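Local coordinates for packaging protein UL32 (Human herpesvirus 8 type M, PDB 6XF9), which probably helps direct newly made capsids to nuclear replication compartments for cleavage and packaging of viral DNA, and forms a zinc-binding pentameric ring, at residues F131-C136 / F153-F158. Sequence-based numbering, arbitrary orientation.
With ZN (zinc ion), chain O.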
# COMPACT_ATOMS: atom_id res chain seq x y z
N PHE D 131 16.65 -27.09 -28.16
CA PHE D 131 16.86 -28.36 -27.49
C PHE D 131 16.77 -28.29 -25.97
O PHE D 131 16.56 -29.34 -25.34
CB PHE D 131 18.22 -28.94 -27.87
CG PHE D 131 18.27 -29.47 -29.28
CD1 PHE D 131 17.60 -30.62 -29.62
CD2 PHE D 131 18.98 -28.80 -30.26
CE1 PHE D 131 17.64 -31.09 -30.91
CE2 PHE D 131 19.01 -29.27 -31.54
CZ PHE D 131 18.34 -30.43 -31.87
N PHE D 132 16.93 -27.11 -25.36
CA PHE D 132 17.04 -27.07 -23.90
C PHE D 132 16.09 -26.09 -23.21
O PHE D 132 15.39 -26.48 -22.27
CB PHE D 132 18.48 -26.77 -23.51
CG PHE D 132 19.42 -27.84 -23.91
CD1 PHE D 132 19.62 -28.94 -23.10
CD2 PHE D 132 20.09 -27.78 -25.12
CE1 PHE D 132 20.49 -29.95 -23.45
CE2 PHE D 132 20.97 -28.78 -25.49
CZ PHE D 132 21.17 -29.88 -24.65
N VAL D 133 16.04 -24.84 -23.65
CA VAL D 133 15.16 -23.90 -22.99
C VAL D 133 13.71 -24.21 -23.32
O VAL D 133 12.90 -24.50 -22.43
CB VAL D 133 15.52 -22.45 -23.37
CG1 VAL D 133 14.61 -21.48 -22.63
CG2 VAL D 133 16.97 -22.16 -23.10
N GLN D 134 13.37 -24.21 -24.62
CA GLN D 134 11.97 -24.36 -25.01
C GLN D 134 11.56 -25.80 -25.26
O GLN D 134 10.37 -26.12 -25.13
CB GLN D 134 11.67 -23.54 -26.27
CG GLN D 134 12.25 -22.12 -26.30
CD GLN D 134 11.55 -21.14 -25.35
OE1 GLN D 134 10.95 -21.53 -24.35
NE2 GLN D 134 11.65 -19.85 -25.67
N LYS D 135 12.52 -26.68 -25.58
CA LYS D 135 12.25 -28.11 -25.84
C LYS D 135 11.18 -28.37 -26.91
O LYS D 135 10.16 -29.00 -26.62
CB LYS D 135 11.86 -28.82 -24.53
CG LYS D 135 12.94 -28.79 -23.46
CD LYS D 135 12.51 -29.54 -22.22
CE LYS D 135 13.59 -29.51 -21.15
NZ LYS D 135 13.91 -28.12 -20.73
N CYS D 136 11.41 -27.90 -28.13
CA CYS D 136 10.40 -27.97 -29.18
C CYS D 136 9.97 -29.40 -29.47
O CYS D 136 8.88 -29.60 -30.02
CB CYS D 136 10.89 -27.34 -30.48
SG CYS D 136 11.45 -25.65 -30.33
N PHE D 153 7.45 -16.97 -23.35
CA PHE D 153 7.59 -15.52 -23.40
C PHE D 153 8.51 -15.02 -22.29
O PHE D 153 9.52 -14.36 -22.54
CB PHE D 153 6.20 -14.89 -23.31
CG PHE D 153 6.21 -13.38 -23.36
CD1 PHE D 153 6.33 -12.72 -24.58
CD2 PHE D 153 6.08 -12.63 -22.19
CE1 PHE D 153 6.33 -11.34 -24.64
CE2 PHE D 153 6.08 -11.26 -22.24
CZ PHE D 153 6.20 -10.61 -23.46
N LEU D 154 8.16 -15.36 -21.03
CA LEU D 154 8.97 -14.95 -19.88
C LEU D 154 10.41 -15.44 -20.00
O LEU D 154 11.36 -14.71 -19.66
CB LEU D 154 8.34 -15.49 -18.60
CG LEU D 154 7.00 -14.86 -18.22
CD1 LEU D 154 6.44 -15.48 -16.99
CD2 LEU D 154 7.24 -13.40 -17.95
N LYS D 155 10.62 -16.68 -20.44
CA LYS D 155 11.98 -17.17 -20.56
C LYS D 155 12.76 -16.35 -21.56
O LYS D 155 13.84 -15.84 -21.25
CB LYS D 155 11.97 -18.65 -20.93
CG LYS D 155 11.86 -19.55 -19.72
CD LYS D 155 11.87 -21.00 -20.08
CE LYS D 155 10.47 -21.47 -20.36
NZ LYS D 155 10.49 -22.90 -20.78
N SER D 156 12.20 -16.15 -22.76
CA SER D 156 12.89 -15.37 -23.79
C SER D 156 13.27 -13.98 -23.27
O SER D 156 14.41 -13.52 -23.46
CB SER D 156 11.98 -15.21 -25.02
OG SER D 156 11.67 -16.45 -25.62
N GLU D 157 12.33 -13.30 -22.61
CA GLU D 157 12.59 -11.93 -22.15
C GLU D 157 13.77 -11.90 -21.20
O GLU D 157 14.71 -11.12 -21.39
CB GLU D 157 11.34 -11.35 -21.48
CG GLU D 157 10.21 -11.16 -22.46
CD GLU D 157 10.54 -10.11 -23.52
OE1 GLU D 157 10.71 -8.92 -23.14
OE2 GLU D 157 10.66 -10.49 -24.72
N PHE D 158 13.76 -12.76 -20.17
CA PHE D 158 14.85 -12.68 -19.21
C PHE D 158 16.15 -13.23 -19.74
O PHE D 158 17.22 -12.87 -19.25
CB PHE D 158 14.47 -13.36 -17.91
CG PHE D 158 13.61 -12.53 -17.04
CD1 PHE D 158 12.30 -12.26 -17.39
CD2 PHE D 158 14.13 -11.97 -15.87
CE1 PHE D 158 11.49 -11.47 -16.57
CE2 PHE D 158 13.33 -11.19 -15.04
CZ PHE D 158 12.01 -10.94 -15.39
ZN ZN O . 12.51 -25.40 -32.34
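The flat amide of Gln134 lies beside helix 145-164, with NE2 3.4 Å from Ser156 OG and OE1 3.9 Å from Lys155 NZ, the latter too long to count as a bond. The one aromatic face covered from within the two segments is that of Phe153, where Glu157 CG, one helical turn on, stands 4.1 Å above the ring plane and offset toward the rim. The contact joins the C-terminal part of helix 124-133 and the residues after it to helix 145-164, next to a zinc site of three cysteines and one histidine: Cys136 SG binds the zinc at 2.3 Å, and Cys52, Cys55 and His130 complete it. Lys155 reaches across with its chain bent at chi3 (-88°), which carries NZ to Val133 O in a weak hydrogen bond of 3.3 Å. NZ also has partners on helix 416-430: a hydrogen bond to Gln419 OE1, its strongest, and a salt bridge to Glu416 OE2. Gln419 NE2 also donates to Val133 O; this third helix thus ties the two segments together. Ser156 OG is hydrogen-bonded to Gln152 O in its own helix. A chi1 of -178° sets Val133 CG1 anti to the backbone N and against Lys155 CD at 3.8 Å, the two side chains running past each other in opposite directions. Lys135, with positive phi, folds back, its NZ lying in the carbonyl plane of Phe132 and donating to that residue's O at 2.7 Å.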